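Long-range contacts in single-stranded DNA-binding protein (Thermus aquaticus, PDB 2IHE), which binds single-stranded DNA and probably recruits partner proteins to their sites of action in DNA replication, recombination and repair: residues 30-35 with 54-59; 130-135 with 196-201; 177-182 with 218-223. All coordinates share one frame; numbering follows the deposited sequence.

Interaction 1 of 3, residues 30-35 with 54-59; sequences LDLNLA and HRVRLL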
ATOM      1  N   LEU A  30     -19.984  -9.282   9.294  1.00 43.98           N
ATOM      2  CA  LEU A  30     -19.976 -10.006   8.027  1.00 37.19           C
ATOM      3  C   LEU A  30     -18.592 -10.587   7.736  1.00 44.94           C
ATOM      4  O   LEU A  30     -17.617  -9.848   7.625  1.00 51.55           O
ATOM      5  CB  LEU A  30     -20.395  -9.067   6.891  1.00 34.65           C
ATOM      6  CG  LEU A  30     -20.661  -9.681   5.517  1.00 46.93           C
ATOM      7  CD1 LEU A  30     -21.937 -10.513   5.550  1.00 39.59           C
ATOM      8  CD2 LEU A  30     -20.784  -8.567   4.498  1.00 36.32           C
ATOM      9  N   ASP A  31     -18.518 -11.912   7.623  1.00 46.14           N
ATOM     10  CA  ASP A  31     -17.267 -12.622   7.334  1.00 47.36           C
ATOM     11  C   ASP A  31     -17.239 -13.038   5.869  1.00 46.56           C
ATOM     12  O   ASP A  31     -18.185 -13.650   5.377  1.00 45.38           O
ATOM     13  CB  ASP A  31     -17.141 -13.879   8.213  1.00 40.64           C
ATOM     14  CG  ASP A  31     -16.560 -13.585   9.586  1.00 42.14           C
ATOM     15  OD1 ASP A  31     -16.756 -12.463  10.091  1.00 61.88           O
ATOM     16  OD2 ASP A  31     -15.919 -14.485  10.163  1.00 58.79           O
ATOM     17  N   LEU A  32     -16.157 -12.696   5.178  1.00 48.41           N
ATOM     18  CA  LEU A  32     -16.001 -13.045   3.771  1.00 40.89           C
ATOM     19  C   LEU A  32     -14.784 -13.941   3.630  1.00 47.84           C
ATOM     20  O   LEU A  32     -13.722 -13.627   4.143  1.00 39.36           O
ATOM     21  CB  LEU A  32     -15.797 -11.795   2.921  1.00 37.80           C
ATOM     22  CG  LEU A  32     -16.834 -10.688   3.074  1.00 40.77           C
ATOM     23  CD1 LEU A  32     -16.640  -9.646   1.987  1.00 42.69           C
ATOM     24  CD2 LEU A  32     -18.210 -11.288   2.972  1.00 58.75           C
ATOM     25  N   ASN A  33     -14.941 -15.064   2.942  1.00 42.96           N
ATOM     26  CA  ASN A  33     -13.832 -15.987   2.739  1.00 39.01           C
ATOM     27  C   ASN A  33     -13.281 -15.726   1.346  1.00 38.51           C
ATOM     28  O   ASN A  33     -13.958 -15.971   0.350  1.00 39.91           O
ATOM     29  CB  ASN A  33     -14.327 -17.428   2.868  1.00 45.36           C
ATOM     30  CG  ASN A  33     -15.030 -17.684   4.194  1.00 48.06           C
ATOM     31  OD1 ASN A  33     -14.397 -17.719   5.248  1.00 50.55           O
ATOM     32  ND2 ASN A  33     -16.350 -17.852   4.144  1.00 61.27           N
ATOM     33  N   LEU A  34     -12.054 -15.211   1.289  1.00 39.26           N
ATOM     34  CA  LEU A  34     -11.411 -14.889   0.027  1.00 34.92           C
ATOM     35  C   LEU A  34     -10.262 -15.827  -0.331  1.00 35.84           C
ATOM     36  O   LEU A  34      -9.536 -16.316   0.533  1.00 33.59           O
ATOM     37  CB  LEU A  34     -10.891 -13.442   0.052  1.00 40.99           C
ATOM     38  CG  LEU A  34     -11.873 -12.266   0.130  1.00 54.99           C
ATOM     39  CD1 LEU A  34     -11.099 -10.951   0.083  1.00 37.62           C
ATOM     40  CD2 LEU A  34     -12.858 -12.332  -1.024  1.00 61.51           C
ATOM     41  N   ALA A  35     -10.102 -16.061  -1.627  1.00 41.15           N
ATOM     42  CA  ALA A  35      -9.043 -16.918  -2.127  1.00 43.67           C
ATOM     43  C   ALA A  35      -8.349 -16.243  -3.302  1.00 32.02           C
ATOM     44  O   ALA A  35      -8.949 -15.441  -4.017  1.00 29.01           O
ATOM     45  CB  ALA A  35      -9.618 -18.249  -2.557  1.00 46.45           C
ATOM     46  N   HIS A  54      -8.127 -16.381   2.889  1.00 39.66           N
ATOM     47  CA  HIS A  54      -8.228 -15.527   4.072  1.00 33.16           C
ATOM     48  C   HIS A  54      -9.651 -15.093   4.387  1.00 28.78           C
ATOM     49  O   HIS A  54     -10.366 -14.602   3.515  1.00 33.45           O
ATOM     50  CB  HIS A  54      -7.378 -14.261   3.893  1.00 30.35           C
ATOM     51  CG  HIS A  54      -5.906 -14.520   3.838  1.00 33.15           C
ATOM     52  ND1 HIS A  54      -5.222 -15.151   4.856  1.00 33.03           N
ATOM     53  CD2 HIS A  54      -4.989 -14.240   2.884  1.00 28.92           C
ATOM     54  CE1 HIS A  54      -3.948 -15.250   4.527  1.00 30.51           C
ATOM     55  NE2 HIS A  54      -3.780 -14.705   3.336  1.00 29.92           N
ATOM     56  N   ARG A  55     -10.056 -15.266   5.638  1.00 30.00           N
ATOM     57  CA  ARG A  55     -11.375 -14.832   6.066  1.00 36.08           C
ATOM     58  C   ARG A  55     -11.208 -13.380   6.522  1.00 36.03           C
ATOM     59  O   ARG A  55     -10.359 -13.086   7.359  1.00 56.48           O
ATOM     60  CB  ARG A  55     -11.860 -15.673   7.241  1.00 38.58           C
ATOM     61  CG  ARG A  55     -13.313 -15.467   7.595  1.00 42.08           C
ATOM     62  CD  ARG A  55     -13.513 -15.721   9.060  1.00 50.46           C
ATOM     63  NE  ARG A  55     -12.963 -14.618   9.832  1.00 63.63           N
ATOM     64  CZ  ARG A  55     -12.518 -14.726  11.078  1.00 64.43           C
ATOM     65  NH1 ARG A  55     -12.550 -15.898  11.697  1.00 67.57           N
ATOM     66  NH2 ARG A  55     -12.046 -13.658  11.709  1.00 50.92           N
ATOM     67  N   VAL A  56     -11.997 -12.472   5.961  1.00 37.93           N
ATOM     68  CA  VAL A  56     -11.908 -11.069   6.343  1.00 47.15           C
ATOM     69  C   VAL A  56     -13.202 -10.684   7.035  1.00 42.66           C
ATOM     70  O   VAL A  56     -14.289 -11.060   6.596  1.00 31.56           O
ATOM     71  CB  VAL A  56     -11.690 -10.136   5.116  1.00 48.03           C
ATOM     72  CG1 VAL A  56     -10.669 -10.743   4.179  1.00 42.46           C
ATOM     73  CG2 VAL A  56     -12.999  -9.867   4.404  1.00 56.76           C
ATOM     74  N   ARG A  57     -13.082  -9.930   8.119  1.00 36.43           N
ATOM     75  CA  ARG A  57     -14.255  -9.514   8.864  1.00 27.82           C
ATOM     76  C   ARG A  57     -14.628  -8.046   8.685  1.00 33.07           C
ATOM     77  O   ARG A  57     -13.795  -7.151   8.819  1.00 36.25           O
ATOM     78  CB  ARG A  57     -14.057  -9.806  10.344  1.00 28.67           C
ATOM     79  CG  ARG A  57     -15.182  -9.264  11.199  1.00 38.33           C
ATOM     80  CD  ARG A  57     -15.159  -9.845  12.600  1.00 36.30           C
ATOM     81  NE  ARG A  57     -15.392 -11.281  12.597  1.00 44.69           N
ATOM     82  CZ  ARG A  57     -15.687 -11.984  13.683  1.00 61.35           C
ATOM     83  NH1 ARG A  57     -15.783 -11.382  14.863  1.00 75.61           N
ATOM     84  NH2 ARG A  57     -15.897 -13.288  13.587  1.00 63.30           N
ATOM     85  N   LEU A  58     -15.897  -7.815   8.376  1.00 26.55           N
ATOM     86  CA  LEU A  58     -16.428  -6.473   8.192  1.00 33.75           C
ATOM     87  C   LEU A  58     -17.473  -6.280   9.298  1.00 38.70           C
ATOM     88  O   LEU A  58     -18.292  -7.164   9.540  1.00 30.51           O
ATOM     89  CB  LEU A  58     -17.057  -6.364   6.800  1.00 34.50           C
ATOM     90  CG  LEU A  58     -17.441  -4.995   6.236  1.00 46.08           C
ATOM     91  CD1 LEU A  58     -16.258  -4.027   6.288  1.00 35.72           C
ATOM     92  CD2 LEU A  58     -17.929  -5.198   4.812  1.00 32.83           C
ATOM     93  N   LEU A  59     -17.422  -5.145   9.986  1.00 33.98           N
ATOM     94  CA  LEU A  59     -18.360  -4.878  11.070  1.00 43.43           C
ATOM     95  C   LEU A  59     -19.103  -3.589  10.827  1.00 45.12           C
ATOM     96  O   LEU A  59     -18.624  -2.719  10.108  1.00 55.42           O
ATOM     97  CB  LEU A  59     -17.631  -4.727  12.403  1.00 39.73           C
ATOM     98  CG  LEU A  59     -16.765  -5.844  12.969  1.00 39.93           C
ATOM     99  CD1 LEU A  59     -16.166  -5.399  14.295  1.00 41.27           C
ATOM    100  CD2 LEU A  59     -17.602  -7.088  13.144  1.00 32.29           C
TER

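Interaction 2 of 3, residues 130-135 with 196-201; sequences QVILMG and LVIGRL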
ATOM      1  N   GLN A 130      -0.987  -7.717  -0.378  1.00 28.04           N
ATOM      2  CA  GLN A 130       0.111  -6.877   0.077  1.00 31.09           C
ATOM      3  C   GLN A 130      -0.097  -6.416   1.507  1.00 37.44           C
ATOM      4  O   GLN A 130      -1.195  -6.027   1.892  1.00 28.89           O
ATOM      5  CB  GLN A 130       0.233  -5.667  -0.839  1.00 30.22           C
ATOM      6  CG  GLN A 130       1.383  -4.746  -0.501  1.00 52.07           C
ATOM      7  CD  GLN A 130       1.057  -3.294  -0.827  1.00 66.81           C
ATOM      8  OE1 GLN A 130       0.423  -3.008  -1.851  1.00 75.57           O
ATOM      9  NE2 GLN A 130       1.492  -2.367   0.041  1.00 58.13           N
ATOM     10  N   VAL A 131       0.968  -6.468   2.293  1.00 26.47           N
ATOM     11  CA  VAL A 131       0.917  -6.041   3.683  1.00 26.38           C
ATOM     12  C   VAL A 131       2.107  -5.122   3.975  1.00 32.07           C
ATOM     13  O   VAL A 131       3.202  -5.343   3.463  1.00 32.34           O
ATOM     14  CB  VAL A 131       0.961  -7.268   4.639  1.00 37.28           C
ATOM     15  CG1 VAL A 131       0.961  -6.823   6.091  1.00 41.54           C
ATOM     16  CG2 VAL A 131      -0.233  -8.159   4.378  1.00 35.82           C
ATOM     17  N   ILE A 132       1.875  -4.069   4.761  1.00 30.85           N
ATOM     18  CA  ILE A 132       2.939  -3.141   5.171  1.00 20.07           C
ATOM     19  C   ILE A 132       2.795  -2.855   6.677  1.00 34.48           C
ATOM     20  O   ILE A 132       1.775  -2.339   7.133  1.00 31.44           O
ATOM     21  CB  ILE A 132       2.922  -1.820   4.339  1.00 22.97           C
ATOM     22  CG1 ILE A 132       4.009  -0.885   4.867  1.00 29.66           C
ATOM     23  CG2 ILE A 132       1.558  -1.168   4.372  1.00 38.85           C
ATOM     24  CD1 ILE A 132       4.326   0.279   3.959  1.00 32.42           C
ATOM     25  N   LEU A 133       3.810  -3.232   7.447  1.00 26.70           N
ATOM     26  CA  LEU A 133       3.800  -3.056   8.898  1.00 30.51           C
ATOM     27  C   LEU A 133       5.065  -2.401   9.413  1.00 36.87           C
ATOM     28  O   LEU A 133       6.107  -2.441   8.769  1.00 25.96           O
ATOM     29  CB  LEU A 133       3.703  -4.406   9.606  1.00 22.51           C
ATOM     30  CG  LEU A 133       2.530  -5.367   9.440  1.00 26.83           C
ATOM     31  CD1 LEU A 133       2.925  -6.670  10.111  1.00 33.43           C
ATOM     32  CD2 LEU A 133       1.249  -4.812  10.045  1.00 27.60           C
ATOM     33  N   MET A 134       4.963  -1.817  10.600  1.00 35.21           N
ATOM     34  CA  MET A 134       6.100  -1.196  11.271  1.00 31.00           C
ATOM     35  C   MET A 134       5.851  -1.316  12.768  1.00 27.25           C
ATOM     36  O   MET A 134       4.819  -0.902  13.285  1.00 34.57           O
ATOM     37  CB  MET A 134       6.277   0.270  10.851  1.00 26.23           C
ATOM     38  CG  MET A 134       7.493   0.937  11.483  1.00 33.25           C
ATOM     39  SD  MET A 134       8.140   2.310  10.504  1.00 47.80           S
ATOM     40  CE  MET A 134       6.636   3.236  10.170  1.00 66.97           C
ATOM     41  N   GLY A 135       6.794  -1.940  13.450  1.00 26.09           N
ATOM     42  CA  GLY A 135       6.663  -2.129  14.871  1.00 23.20           C
ATOM     43  C   GLY A 135       8.025  -2.389  15.454  1.00 29.24           C
ATOM     44  O   GLY A 135       9.039  -1.965  14.892  1.00 25.66           O
ATOM     45  N   LEU A 196      10.528  -2.092   9.579  1.00 24.51           N
ATOM     46  CA  LEU A 196       9.527  -1.789   8.558  1.00 27.42           C
ATOM     47  C   LEU A 196       9.416  -3.053   7.720  1.00 34.79           C
ATOM     48  O   LEU A 196      10.420  -3.546   7.205  1.00 30.37           O
ATOM     49  CB  LEU A 196       9.962  -0.620   7.659  1.00 20.57           C
ATOM     50  CG  LEU A 196       9.065  -0.305   6.446  1.00 27.71           C
ATOM     51  CD1 LEU A 196       7.681   0.144   6.906  1.00 33.29           C
ATOM     52  CD2 LEU A 196       9.724   0.778   5.604  1.00 25.37           C
ATOM     53  N   VAL A 197       8.200  -3.575   7.594  1.00 32.08           N
ATOM     54  CA  VAL A 197       7.955  -4.796   6.832  1.00 28.66           C
ATOM     55  C   VAL A 197       7.005  -4.607   5.646  1.00 39.30           C
ATOM     56  O   VAL A 197       5.956  -3.974   5.758  1.00 30.68           O
ATOM     57  CB  VAL A 197       7.360  -5.916   7.744  1.00 29.52           C
ATOM     58  CG1 VAL A 197       7.198  -7.212   6.947  1.00 34.02           C
ATOM     59  CG2 VAL A 197       8.245  -6.139   8.970  1.00 24.08           C
ATOM     60  N   ILE A 198       7.396  -5.151   4.502  1.00 32.44           N
ATOM     61  CA  ILE A 198       6.559  -5.106   3.314  1.00 26.16           C
ATOM     62  C   ILE A 198       6.554  -6.512   2.703  1.00 36.35           C
ATOM     63  O   ILE A 198       7.593  -7.038   2.300  1.00 25.50           O
ATOM     64  CB  ILE A 198       7.066  -4.075   2.296  1.00 31.77           C
ATOM     65  CG1 ILE A 198       7.095  -2.690   2.940  1.00 35.40           C
ATOM     66  CG2 ILE A 198       6.141  -4.047   1.083  1.00 40.09           C
ATOM     67  CD1 ILE A 198       7.444  -1.580   1.977  1.00 28.28           C
ATOM     68  N   GLY A 199       5.379  -7.131   2.688  1.00 29.87           N
ATOM     69  CA  GLY A 199       5.248  -8.466   2.134  1.00 35.18           C
ATOM     70  C   GLY A 199       3.826  -8.914   1.831  1.00 34.71           C
ATOM     71  O   GLY A 199       2.957  -8.136   1.437  1.00 28.98           O
ATOM     72  N   ARG A 200       3.582 -10.196   2.023  1.00 30.10           N
ATOM     73  CA  ARG A 200       2.272 -10.746   1.753  1.00 31.55           C
ATOM     74  C   ARG A 200       1.818 -11.629   2.908  1.00 25.33           C
ATOM     75  O   ARG A 200       2.633 -12.202   3.630  1.00 29.64           O
ATOM     76  CB  ARG A 200       2.318 -11.522   0.432  1.00 48.11           C
ATOM     77  CG  ARG A 200       3.564 -12.377   0.246  1.00 64.01           C
ATOM     78  CD  ARG A 200       3.693 -12.885  -1.189  1.00 77.43           C
ATOM     79  NE  ARG A 200       4.819 -13.805  -1.377  1.00 89.13           N
ATOM     80  CZ  ARG A 200       4.832 -15.079  -0.986  1.00 97.45           C
ATOM     81  NH1 ARG A 200       3.776 -15.610  -0.378  1.00 94.03           N
ATOM     82  NH2 ARG A 200       5.904 -15.829  -1.207  1.00113.63           N
ATOM     83  N   LEU A 201       0.506 -11.713   3.083  1.00 23.61           N
ATOM     84  CA  LEU A 201      -0.087 -12.501   4.153  1.00 23.24           C
ATOM     85  C   LEU A 201      -0.198 -13.980   3.731  1.00 28.90           C
ATOM     86  O   LEU A 201      -0.698 -14.287   2.655  1.00 39.88           O
ATOM     87  CB  LEU A 201      -1.469 -11.926   4.472  1.00 26.66           C
ATOM     88  CG  LEU A 201      -1.999 -12.134   5.883  1.00 44.75           C
ATOM     89  CD1 LEU A 201      -1.185 -11.315   6.863  1.00 37.63           C
ATOM     90  CD2 LEU A 201      -3.448 -11.720   5.927  1.00 49.50           C
TER

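Interaction 3 of 3, residues 177-182 with 218-223; sequences QAWREL and RVEALR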
ATOM      1  N   GLN A 177       8.344 -13.798   8.511  1.00 32.29           N
ATOM      2  CA  GLN A 177       9.383 -14.710   8.057  1.00 28.50           C
ATOM      3  C   GLN A 177      10.040 -14.191   6.788  1.00 31.10           C
ATOM      4  O   GLN A 177       9.369 -13.682   5.902  1.00 31.03           O
ATOM      5  CB  GLN A 177       8.801 -16.094   7.794  1.00 32.88           C
ATOM      6  CG  GLN A 177       9.825 -17.069   7.240  1.00 49.73           C
ATOM      7  CD  GLN A 177       9.243 -18.440   6.982  1.00 55.51           C
ATOM      8  OE1 GLN A 177       8.930 -19.182   7.917  1.00 58.08           O
ATOM      9  NE2 GLN A 177       9.083 -18.782   5.707  1.00 54.76           N
ATOM     10  N   ALA A 178      11.359 -14.325   6.709  1.00 33.10           N
ATOM     11  CA  ALA A 178      12.112 -13.869   5.547  1.00 27.49           C
ATOM     12  C   ALA A 178      13.147 -14.926   5.148  1.00 35.52           C
ATOM     13  O   ALA A 178      13.621 -15.696   5.982  1.00 31.84           O
ATOM     14  CB  ALA A 178      12.795 -12.545   5.854  1.00 23.01           C
ATOM     15  N   TRP A 179      13.500 -14.945   3.866  1.00 36.41           N
ATOM     16  CA  TRP A 179      14.439 -15.930   3.338  1.00 37.97           C
ATOM     17  C   TRP A 179      15.708 -15.373   2.710  1.00 35.25           C
ATOM     18  O   TRP A 179      15.797 -14.187   2.380  1.00 31.86           O
ATOM     19  CB  TRP A 179      13.750 -16.798   2.274  1.00 38.15           C
ATOM     20  CG  TRP A 179      12.548 -17.545   2.742  1.00 37.38           C
ATOM     21  CD1 TRP A 179      11.293 -17.043   2.966  1.00 39.33           C
ATOM     22  CD2 TRP A 179      12.488 -18.936   3.065  1.00 45.95           C
ATOM     23  NE1 TRP A 179      10.455 -18.041   3.413  1.00 45.48           N
ATOM     24  CE2 TRP A 179      11.165 -19.213   3.481  1.00 49.46           C
ATOM     25  CE3 TRP A 179      13.426 -19.978   3.045  1.00 44.55           C
ATOM     26  CZ2 TRP A 179      10.759 -20.495   3.875  1.00 51.58           C
ATOM     27  CZ3 TRP A 179      13.023 -21.248   3.437  1.00 45.64           C
ATOM     28  CH2 TRP A 179      11.700 -21.496   3.846  1.00 45.33           C
ATOM     29  N   ARG A 180      16.681 -16.269   2.546  1.00 42.62           N
ATOM     30  CA  ARG A 180      17.956 -15.966   1.916  1.00 31.51           C
ATOM     31  C   ARG A 180      18.632 -14.698   2.419  1.00 27.34           C
ATOM     32  O   ARG A 180      18.846 -14.515   3.621  1.00 44.26           O
ATOM     33  CB  ARG A 180      17.743 -15.861   0.406  1.00 40.66           C
ATOM     34  CG  ARG A 180      16.832 -16.955  -0.159  1.00 52.10           C
ATOM     35  CD  ARG A 180      16.546 -16.763  -1.653  1.00 60.15           C
ATOM     36  NE  ARG A 180      15.807 -17.890  -2.225  1.00 71.03           N
ATOM     37  CZ  ARG A 180      14.529 -18.169  -1.972  1.00 80.96           C
ATOM     38  NH1 ARG A 180      13.822 -17.401  -1.153  1.00101.53           N
ATOM     39  NH2 ARG A 180      13.955 -19.224  -2.538  1.00 70.88           N
ATOM     40  N   GLU A 181      18.978 -13.832   1.474  1.00 32.11           N
ATOM     41  CA  GLU A 181      19.639 -12.571   1.765  1.00 40.35           C
ATOM     42  C   GLU A 181      18.954 -11.780   2.874  1.00 46.63           C
ATOM     43  O   GLU A 181      19.623 -11.312   3.788  1.00 43.75           O
ATOM     44  CB  GLU A 181      19.704 -11.736   0.496  1.00 53.03           C
ATOM     45  CG  GLU A 181      18.342 -11.480  -0.121  1.00 79.11           C
ATOM     46  CD  GLU A 181      18.319 -11.746  -1.612  1.00 96.67           C
ATOM     47  OE1 GLU A 181      17.301 -11.414  -2.256  1.00105.52           O
ATOM     48  OE2 GLU A 181      19.317 -12.294  -2.136  1.00112.53           O
ATOM     49  N   LEU A 182      17.629 -11.627   2.795  1.00 39.16           N
ATOM     50  CA  LEU A 182      16.879 -10.885   3.820  1.00 38.16           C
ATOM     51  C   LEU A 182      16.988 -11.516   5.195  1.00 29.57           C
ATOM     52  O   LEU A 182      17.126 -10.811   6.194  1.00 40.34           O
ATOM     53  CB  LEU A 182      15.392 -10.766   3.463  1.00 38.74           C
ATOM     54  CG  LEU A 182      14.928  -9.582   2.621  1.00 43.18           C
ATOM     55  CD1 LEU A 182      13.412  -9.557   2.582  1.00 37.67           C
ATOM     56  CD2 LEU A 182      15.456  -8.291   3.221  1.00 62.73           C
ATOM     57  N   ARG A 218       0.462 -15.658   9.078  1.00 41.89           N
ATOM     58  CA  ARG A 218       1.704 -14.908   9.289  1.00 40.39           C
ATOM     59  C   ARG A 218       2.082 -14.086   8.048  1.00 33.83           C
ATOM     60  O   ARG A 218       1.441 -14.194   7.002  1.00 33.74           O
ATOM     61  CB  ARG A 218       2.847 -15.855   9.643  1.00 49.40           C
ATOM     62  CG  ARG A 218       3.388 -16.606   8.457  1.00 58.46           C
ATOM     63  CD  ARG A 218       4.642 -17.365   8.810  1.00 67.23           C
ATOM     64  NE  ARG A 218       5.411 -17.707   7.616  1.00 80.41           N
ATOM     65  CZ  ARG A 218       5.006 -18.557   6.678  1.00 87.08           C
ATOM     66  NH1 ARG A 218       3.833 -19.163   6.785  1.00101.06           N
ATOM     67  NH2 ARG A 218       5.776 -18.800   5.629  1.00 79.63           N
ATOM     68  N   VAL A 219       3.120 -13.263   8.161  1.00 26.33           N
ATOM     69  CA  VAL A 219       3.541 -12.431   7.038  1.00 28.67           C
ATOM     70  C   VAL A 219       4.842 -12.914   6.387  1.00 38.31           C
ATOM     71  O   VAL A 219       5.814 -13.216   7.077  1.00 41.91           O
ATOM     72  CB  VAL A 219       3.738 -10.944   7.480  1.00 31.22           C
ATOM     73  CG1 VAL A 219       4.172 -10.105   6.294  1.00 27.94           C
ATOM     74  CG2 VAL A 219       2.452 -10.382   8.068  1.00 30.48           C
ATOM     75  N   GLU A 220       4.847 -12.998   5.057  1.00 31.61           N
ATOM     76  CA  GLU A 220       6.048 -13.401   4.321  1.00 35.99           C
ATOM     77  C   GLU A 220       6.664 -12.113   3.773  1.00 30.88           C
ATOM     78  O   GLU A 220       6.169 -11.546   2.799  1.00 28.82           O
ATOM     79  CB  GLU A 220       5.701 -14.334   3.160  1.00 38.86           C
ATOM     80  CG  GLU A 220       6.909 -15.082   2.606  1.00 47.92           C
ATOM     81  CD  GLU A 220       7.179 -16.410   3.318  1.00 56.59           C
ATOM     82  OE1 GLU A 220       6.906 -16.525   4.531  1.00 58.22           O
ATOM     83  OE2 GLU A 220       7.675 -17.345   2.659  1.00 78.80           O
ATOM     84  N   ALA A 221       7.738 -11.661   4.416  1.00 35.61           N
ATOM     85  CA  ALA A 221       8.426 -10.428   4.051  1.00 26.66           C
ATOM     86  C   ALA A 221       9.101 -10.480   2.697  1.00 38.88           C
ATOM     87  O   ALA A 221       9.870 -11.400   2.412  1.00 38.20           O
ATOM     88  CB  ALA A 221       9.451 -10.073   5.116  1.00 25.86           C
ATOM     89  N   LEU A 222       8.796  -9.483   1.869  1.00 31.59           N
ATOM     90  CA  LEU A 222       9.376  -9.354   0.540  1.00 31.07           C
ATOM     91  C   LEU A 222      10.412  -8.240   0.646  1.00 37.88           C
ATOM     92  O   LEU A 222      11.339  -8.136  -0.159  1.00 33.54           O
ATOM     93  CB  LEU A 222       8.292  -8.992  -0.471  1.00 29.08           C
ATOM     94  CG  LEU A 222       7.172 -10.023  -0.608  1.00 43.01           C
ATOM     95  CD1 LEU A 222       5.977  -9.404  -1.289  1.00 46.24           C
ATOM     96  CD2 LEU A 222       7.681 -11.213  -1.383  1.00 67.51           C
ATOM     97  N   ARG A 223      10.254  -7.408   1.667  1.00 27.56           N
ATOM     98  CA  ARG A 223      11.190  -6.313   1.886  1.00 31.19           C
ATOM     99  C   ARG A 223      11.283  -5.933   3.370  1.00 36.73           C
ATOM    100  O   ARG A 223      10.283  -5.979   4.085  1.00 31.15           O
ATOM    101  CB  ARG A 223      10.769  -5.116   1.044  1.00 40.75           C
ATOM    102  CG  ARG A 223      11.749  -4.012   1.113  1.00 51.70           C
ATOM    103  CD  ARG A 223      11.778  -3.244  -0.171  1.00 53.35           C
ATOM    104  NE  ARG A 223      12.723  -2.136  -0.079  1.00 43.45           N
ATOM    105  CZ  ARG A 223      12.880  -1.221  -1.029  1.00 54.91           C
ATOM    106  NH1 ARG A 223      12.146  -1.288  -2.144  1.00 37.81           N
ATOM    107  NH2 ARG A 223      13.769  -0.247  -0.865  1.00 70.68           N
TER
HETATM  108  O   HOH W   1      11.936 -13.006   2.090  1.00 39.30           O

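Interaction 1 of 3, residues 30-35 with 54-59
His54 opens the antiparallel pairing by exchanging two backbone hydrogen bonds with Leu34, while its NE2 turns to Leu201 O, in the second half of the chain. At Arg55 the contact changes to the other face of the sheet. Arg55 CG lies 3.4 Å from Asn33 OD1, and a bend at chi3 (74°) brings the guanidinium back so that Asp31 OD2 sits over one of its faces, 3.0 Å from Arg55 NE. That oxygen stands well off the guanidinium plane, so charge alone makes this salt bridge. Val56 returns to the buried face, its CG2 touching Leu32 CB at 3.7 Å and its CG1 meeting Leu34 CD1. This hairpin of strands 29-38 and 50-59 belongs to the oligonucleotide-binding (OB) barrel of the first SSB domain. Arg57 takes the second oxygen of Asp31: NE donates to the syn lone pair of OD1 across 3.1 Å, a bent bond tilted 30° from the guanidinium plane. One carboxylate thus joins two arginines and would probably offset their neighbouring charges. Leu58 brings the pairing back to the apolar face with two nearly straight backbone bonds to Leu30, whose CB lies 4.3 Å from Leu58 CB.

Interaction 2 of 3, residues 130-135 with 196-201
Ile132 and Ile198 form a non-hydrogen-bonded antiparallel pair and run alongside each other in one direction, with Ile132 CG1 4.1 Å from Ile198 CG1 and their CD1 methyls equally near. Their first torsions differ: CG1 is trans to the backbone N in Ile132 (chi1 177°) but trans to the carbonyl carbon in Ile198 (chi1 -59°), and the two branches still run together. On the same face Leu196 sends CD1 between neighbours, 4.2 Å from Met134 CB and 4.3 Å from Ile132 CG1. This face also meets the second subunit, where Phe9 of the other chain packs on Ile132 and Leu128 of that chain on Ile198.

The reverse face turns to the interior of the domain. Leu133 and Val197 approach through their CB atoms, and Val131 sets CG2 4.0 Å from Leu201 CB, crossing that side chain at a slant. Gly199, opposite Val131, contributes backbone alone. Between the faces run two pairs of backbone bonds, Val131 with Gly199 and Leu133 with Val197; the straightest is Val197 N to Leu133 O at 2.7 Å.

At the outer end Gln130 CA makes a CA-H...O contact of 3.4 Å with Gly199 O, and the Gln130 side chain packs on Gln130 of the second subunit. Leu201 O accepts from Asn129 ND2, and the poorly ordered Arg200 makes a long, weak ion pair with Asp38. Antiparallel pairing of the first and fourth strands, here 128-145 and 194-203, is a defining feature of the five-stranded OB barrel.

Interaction 3 of 3, residues 177-182 with 218-223
Glu220 reaches Trp179 by a two-step path: CG starts out trans to the backbone N (chi1 -164°), and a bend at chi2 (89°) then swings the carboxylate to the edge of the indole. There Trp179 NE1 donates to Glu220 OE2 across 3.0 Å. The bond is bent, and the donor stands 58° out of the carboxylate plane. The other oxygen, Glu220 OE1, takes a salt bridge from Arg218 NH2 at 2.8 Å, with a hydrogen bond that is weak because of its angle. Each carboxylate oxygen therefore has its own partner, one from each strand. With a leucine in place of Glu220, the Trp179 indole N-H would probably lose its acceptor and the Arg218 guanidinium this counter-charge.

Gln177 runs extended beside Glu220, and Gln177 CB meets the edge of the Arg218 guanidinium, 3.8 Å from Arg218 NE; that buried nitrogen has no polar partner in the model. The amide oxygen of Gln177 turns instead to Arg154 NE.

Beneath these side chains the backbones pair in parallel, as the third and fifth strands of an OB fold do where its barrel closes. Gln177 N donates to Val219 O and Ala221 N to Gln177 O, both at 3.0 Å. One step on, a water takes over, accepting from Trp179 N and donating to Ala221 O at 2.6 Å. Alongside, Ala178 CB and Ala221 CB touch.

Past Ala221 the strand bends through a classic beta bulge: Leu222 and Arg223 together stand across from the single residue Ile198. Leu182, on helix 180-186, directs CD1 to this bend, 3.7 Å from Leu222 O. Farther out, Arg223 NH1 bonds to Ala127 O of the second subunit.

In the fold
From the N terminus, interaction 1 comes first, closing 18 intervening residues into a beta hairpin within the first SSB domain before either of the others opens. Interactions 2 and 3 lie in the second domain and cross along the chain: 130-135 opens, 177-182 follows, 196-201 completes interaction 2 and 218-223 completes interaction 3. Their centres are about 10 Å apart, joined by the neighbouring strands 194-203 and 217-225, with probable backbone bonds from Glu220 N to Arg200 O and Leu222 N to Ile198 O. Together they engage four of this barrel's five strands. Interactions 1 and 2 also touch, linking the two domains, and strands 5-14 and 128-145 pair, putting both domains in one continuous sheet.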